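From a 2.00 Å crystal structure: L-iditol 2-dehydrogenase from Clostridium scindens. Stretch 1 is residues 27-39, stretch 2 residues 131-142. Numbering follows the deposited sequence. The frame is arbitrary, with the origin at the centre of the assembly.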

# COMPACT_ATOMS: atom_id res chain seq x y z
N PRO A 27 25.74 -10.75 -39.54
CA PRO A 27 24.85 -10.31 -40.60
C PRO A 27 23.87 -9.27 -40.06
O PRO A 27 23.62 -9.23 -38.87
CB PRO A 27 24.13 -11.60 -40.99
CG PRO A 27 24.12 -12.42 -39.72
CD PRO A 27 25.31 -12.02 -38.91
N MSE A 28 23.38 -8.42 -40.95
CA MSE A 28 22.35 -7.47 -40.64
C MSE A 28 21.05 -8.21 -40.26
O MSE A 28 20.57 -9.03 -41.01
CB MSE A 28 22.11 -6.64 -41.89
CG MSE A 28 21.06 -5.59 -41.76
SE MSE A 28 21.72 -4.16 -40.58
CE MSE A 28 21.11 -2.49 -41.43
N PRO A 29 20.48 -7.93 -39.08
CA PRO A 29 19.22 -8.63 -38.78
C PRO A 29 18.00 -7.95 -39.43
O PRO A 29 18.03 -6.76 -39.76
CB PRO A 29 19.14 -8.56 -37.26
CG PRO A 29 19.80 -7.30 -36.91
CD PRO A 29 20.98 -7.19 -37.91
N GLU A 30 16.92 -8.70 -39.60
CA GLU A 30 15.75 -8.28 -40.35
C GLU A 30 14.55 -8.43 -39.46
O GLU A 30 14.38 -9.44 -38.84
CB GLU A 30 15.59 -9.20 -41.58
CG GLU A 30 16.49 -8.85 -42.78
CD GLU A 30 16.39 -7.38 -43.16
OE1 GLU A 30 15.32 -6.79 -42.90
OE2 GLU A 30 17.35 -6.79 -43.69
N PRO A 31 13.71 -7.42 -39.35
CA PRO A 31 12.56 -7.59 -38.46
C PRO A 31 11.37 -8.27 -39.11
O PRO A 31 11.03 -7.94 -40.22
CB PRO A 31 12.17 -6.16 -38.17
CG PRO A 31 12.67 -5.39 -39.35
CD PRO A 31 13.91 -6.03 -39.77
N LYS A 32 10.73 -9.18 -38.39
CA LYS A 32 9.42 -9.72 -38.79
C LYS A 32 8.36 -8.64 -38.62
O LYS A 32 8.69 -7.50 -38.32
CB LYS A 32 9.02 -10.88 -37.92
CG LYS A 32 10.04 -11.94 -37.77
CD LYS A 32 9.38 -13.15 -37.13
CE LYS A 32 10.36 -14.07 -36.46
NZ LYS A 32 11.60 -14.22 -37.27
N ASP A 33 7.08 -8.99 -38.83
CA ASP A 33 5.95 -8.00 -38.85
C ASP A 33 5.80 -7.16 -37.56
O ASP A 33 5.53 -5.95 -37.62
CB ASP A 33 4.61 -8.70 -39.15
CG ASP A 33 4.54 -9.30 -40.57
OD1 ASP A 33 5.39 -8.98 -41.41
OD2 ASP A 33 3.64 -10.12 -40.83
N GLU A 34 6.01 -7.81 -36.42
CA GLU A 34 5.87 -7.14 -35.14
C GLU A 34 7.18 -6.65 -34.53
O GLU A 34 7.17 -6.20 -33.37
CB GLU A 34 5.14 -8.05 -34.17
CG GLU A 34 3.76 -8.39 -34.68
CD GLU A 34 2.92 -9.07 -33.65
OE1 GLU A 34 3.33 -9.21 -32.48
OE2 GLU A 34 1.84 -9.49 -34.03
N GLU A 35 8.26 -6.69 -35.31
CA GLU A 35 9.58 -6.38 -34.81
C GLU A 35 10.07 -5.08 -35.36
O GLU A 35 9.48 -4.55 -36.29
CB GLU A 35 10.58 -7.49 -35.15
CG GLU A 35 10.38 -8.73 -34.33
CD GLU A 35 11.29 -9.90 -34.74
OE1 GLU A 35 11.81 -9.98 -35.87
OE2 GLU A 35 11.46 -10.78 -33.89
N ILE A 36 11.16 -4.57 -34.79
CA ILE A 36 11.67 -3.25 -35.08
C ILE A 36 13.17 -3.40 -35.03
O ILE A 36 13.71 -4.02 -34.10
CB ILE A 36 11.24 -2.24 -34.00
CG1 ILE A 36 9.71 -2.14 -33.95
CG2 ILE A 36 11.81 -0.89 -34.27
CD1 ILE A 36 9.23 -1.07 -33.05
N ARG A 37 13.86 -2.81 -36.00
CA ARG A 37 15.29 -2.78 -35.96
C ARG A 37 15.74 -1.39 -35.57
O ARG A 37 15.24 -0.38 -36.08
CB ARG A 37 15.87 -3.16 -37.31
CG ARG A 37 17.38 -3.15 -37.28
CD ARG A 37 17.94 -2.73 -38.62
NE ARG A 37 17.79 -3.81 -39.52
CZ ARG A 37 17.58 -3.71 -40.83
NH1 ARG A 37 17.50 -2.55 -41.47
NH2 ARG A 37 17.46 -4.82 -41.51
N ILE A 38 16.68 -1.37 -34.63
CA ILE A 38 17.27 -0.17 -34.10
C ILE A 38 18.64 -0.02 -34.65
O ILE A 38 19.43 -0.95 -34.66
CB ILE A 38 17.51 -0.25 -32.51
CG1 ILE A 38 16.26 -0.57 -31.76
CG2 ILE A 38 18.03 1.04 -31.96
CD1 ILE A 38 15.10 0.14 -32.34
N LYS A 39 18.96 1.19 -35.01
CA LYS A 39 20.32 1.52 -35.19
C LYS A 39 20.82 1.99 -33.82
O LYS A 39 20.36 3.03 -33.32
CB LYS A 39 20.47 2.65 -36.16
CG LYS A 39 21.86 2.82 -36.54
CD LYS A 39 22.21 4.20 -36.99
CE LYS A 39 23.61 4.13 -37.57
NZ LYS A 39 24.07 5.48 -37.88
N SER A 131 25.89 -4.17 -30.59
CA SER A 131 25.72 -4.45 -31.97
C SER A 131 25.34 -3.13 -32.65
O SER A 131 24.66 -2.33 -32.10
CB SER A 131 24.59 -5.46 -32.06
OG SER A 131 24.50 -5.92 -33.34
N GLU A 132 25.73 -2.92 -33.88
CA GLU A 132 25.36 -1.68 -34.57
C GLU A 132 23.89 -1.63 -34.90
O GLU A 132 23.32 -0.54 -34.97
CB GLU A 132 26.18 -1.54 -35.84
CG GLU A 132 27.62 -1.20 -35.57
CD GLU A 132 28.41 -1.09 -36.86
OE1 GLU A 132 28.22 -1.97 -37.75
OE2 GLU A 132 29.24 -0.14 -36.93
N TYR A 133 23.25 -2.79 -35.10
CA TYR A 133 21.82 -2.85 -35.37
C TYR A 133 21.26 -3.99 -34.60
O TYR A 133 21.85 -5.07 -34.56
CB TYR A 133 21.51 -3.07 -36.87
CG TYR A 133 22.00 -1.94 -37.75
CD1 TYR A 133 23.29 -1.90 -38.19
CD2 TYR A 133 21.18 -0.86 -38.04
CE1 TYR A 133 23.74 -0.85 -38.93
CE2 TYR A 133 21.64 0.20 -38.79
CZ TYR A 133 22.90 0.19 -39.24
OH TYR A 133 23.36 1.24 -39.96
N ALA A 134 20.13 -3.79 -33.97
CA ALA A 134 19.53 -4.89 -33.22
C ALA A 134 18.04 -4.87 -33.40
O ALA A 134 17.46 -3.79 -33.53
CB ALA A 134 19.88 -4.77 -31.75
N VAL A 135 17.43 -6.06 -33.33
CA VAL A 135 16.01 -6.24 -33.55
C VAL A 135 15.35 -6.66 -32.26
O VAL A 135 15.88 -7.50 -31.51
CB VAL A 135 15.73 -7.29 -34.69
CG1 VAL A 135 14.27 -7.72 -34.72
CG2 VAL A 135 16.10 -6.69 -36.04
N TYR A 136 14.16 -6.13 -32.02
CA TYR A 136 13.39 -6.43 -30.83
C TYR A 136 11.93 -6.49 -31.24
O TYR A 136 11.53 -5.90 -32.24
CB TYR A 136 13.57 -5.28 -29.80
CG TYR A 136 14.97 -5.10 -29.26
CD1 TYR A 136 15.42 -5.79 -28.12
CD2 TYR A 136 15.89 -4.32 -29.92
CE1 TYR A 136 16.76 -5.65 -27.65
CE2 TYR A 136 17.19 -4.17 -29.46
CZ TYR A 136 17.61 -4.82 -28.33
OH TYR A 136 18.92 -4.63 -27.97
N HIS A 137 11.10 -7.12 -30.42
CA HIS A 137 9.65 -7.07 -30.62
C HIS A 137 9.17 -5.69 -30.25
O HIS A 137 9.71 -5.06 -29.35
CB HIS A 137 8.98 -8.13 -29.75
CG HIS A 137 7.53 -8.28 -30.04
ND1 HIS A 137 6.56 -7.69 -29.26
CD2 HIS A 137 6.87 -8.97 -30.99
CE1 HIS A 137 5.37 -7.99 -29.74
NE2 HIS A 137 5.53 -8.78 -30.78
N MSE A 138 8.16 -5.20 -30.95
CA MSE A 138 7.66 -3.86 -30.69
C MSE A 138 7.31 -3.58 -29.20
O MSE A 138 7.47 -2.50 -28.73
CB MSE A 138 6.43 -3.60 -31.58
CG MSE A 138 5.25 -4.50 -31.28
SE MSE A 138 3.87 -4.43 -32.73
CE MSE A 138 2.51 -5.60 -31.86
N SER A 139 6.85 -4.59 -28.47
CA SER A 139 6.60 -4.48 -27.07
C SER A 139 7.84 -4.13 -26.27
O SER A 139 7.71 -3.62 -25.19
CB SER A 139 6.02 -5.77 -26.53
OG SER A 139 6.99 -6.82 -26.51
N GLN A 140 9.03 -4.29 -26.83
CA GLN A 140 10.26 -3.99 -26.13
C GLN A 140 10.74 -2.62 -26.43
O GLN A 140 11.75 -2.27 -25.90
CB GLN A 140 11.36 -5.00 -26.52
CG GLN A 140 10.95 -6.42 -26.19
CD GLN A 140 11.96 -7.46 -26.63
OE1 GLN A 140 11.78 -8.08 -27.68
NE2 GLN A 140 12.99 -7.70 -25.82
N ILE A 141 10.08 -1.85 -27.27
CA ILE A 141 10.67 -0.63 -27.78
C ILE A 141 9.94 0.55 -27.25
O ILE A 141 8.73 0.60 -27.40
CB ILE A 141 10.62 -0.58 -29.33
CG1 ILE A 141 11.53 -1.64 -29.92
CG2 ILE A 141 10.98 0.77 -29.87
CD1 ILE A 141 12.98 -1.51 -29.56
N PHE A 142 10.68 1.53 -26.71
CA PHE A 142 10.05 2.67 -26.01
C PHE A 142 10.53 3.97 -26.57
O PHE A 142 11.69 4.22 -26.61
CB PHE A 142 10.41 2.68 -24.49
CG PHE A 142 9.79 1.55 -23.72
CD1 PHE A 142 10.41 0.32 -23.67
CD2 PHE A 142 8.56 1.70 -23.15
CE1 PHE A 142 9.79 -0.76 -23.01
CE2 PHE A 142 7.93 0.63 -22.48
CZ PHE A 142 8.57 -0.59 -22.40

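Two antiparallel strands, residues 35-39 and 133-137, pair through their backbones, and side chains pack on both faces of the ladder while a loop and a turn extend the contact, burying 919 Å² in all. The strand axes approach to 4.5 Å, with 153° between their directions. Two reciprocal pairs of hydrogen bonds set the register: Ile 36 N to Tyr 136 O (2.9 Å) and Tyr 136 N to Ile 36 O (3.0 Å), then Ile 38 N to Ala 134 O (2.8 Å, nearly straight at 174°) and Ala 134 N to Ile 38 O (3.0 Å). Between them Arg 37 faces Val 135 in a non-hydrogen-bonded pair, where the CA atoms come within 4.3 Å and Val 135 CA lies 3.2 Å from Ile 36 O.

Beyond the ladder, the type I turn from Lys 32 to Glu 35 brings Glu 34 to the other stretch, and this residue is held twice. Its carbonyl O accepts from Met 138 N (2.8 Å), and its carboxylate OE1 accepts from His 137 NE2 (2.8 Å). The CA-to-CB bond of His 137 points away, yet its ring end comes back to make this bond; ND1 lies 2.9 Å from Ser 139 OG, so both ring nitrogens have polar partners. Glu 35 steadies the turn from within, its OE1 accepting from Lys 32 N (2.9 Å).

On the face carrying Arg 37, Lys 39, Tyr 133 and Val 135, the loop 28-31 contributes apolar cover. Selenomethionine Met 28 lies over the Tyr 133 ring, with CE 3.6 Å from the ring centroid and only 5° off its normal, a CH-pi contact that suits a flexible, polarizable side chain. The branched Val 135 fills the space beside the prolines: its CG2 is 3.8 Å from Pro 29 CB and its CG1 4.3 Å from Pro 31 CB. The buried Arg 37 ties this loop to its own strand, with NH2 and NE donating to Pro 29 O (2.7 and 3.0 Å) and NH2 forming a salt bridge with Glu 30 OE2 (2.9 Å). Lys 39 lays its aliphatic CG 3.5 Å from Tyr 133 CE2, while the end of its chain leads away.

The face carrying Ile 36, Ile 38, Ala 134 and Tyr 136 is buried and largely hydrocarbon. Ile 36 CD1 reaches Ile 141 CG1 (3.9 Å) and Met 138 CB (4.0 Å), Ile 38 CD1 meets Ile 141 CD1 (3.9 Å), and Ile 38 CG1 lies 4.2 Å from Tyr 136 CD2.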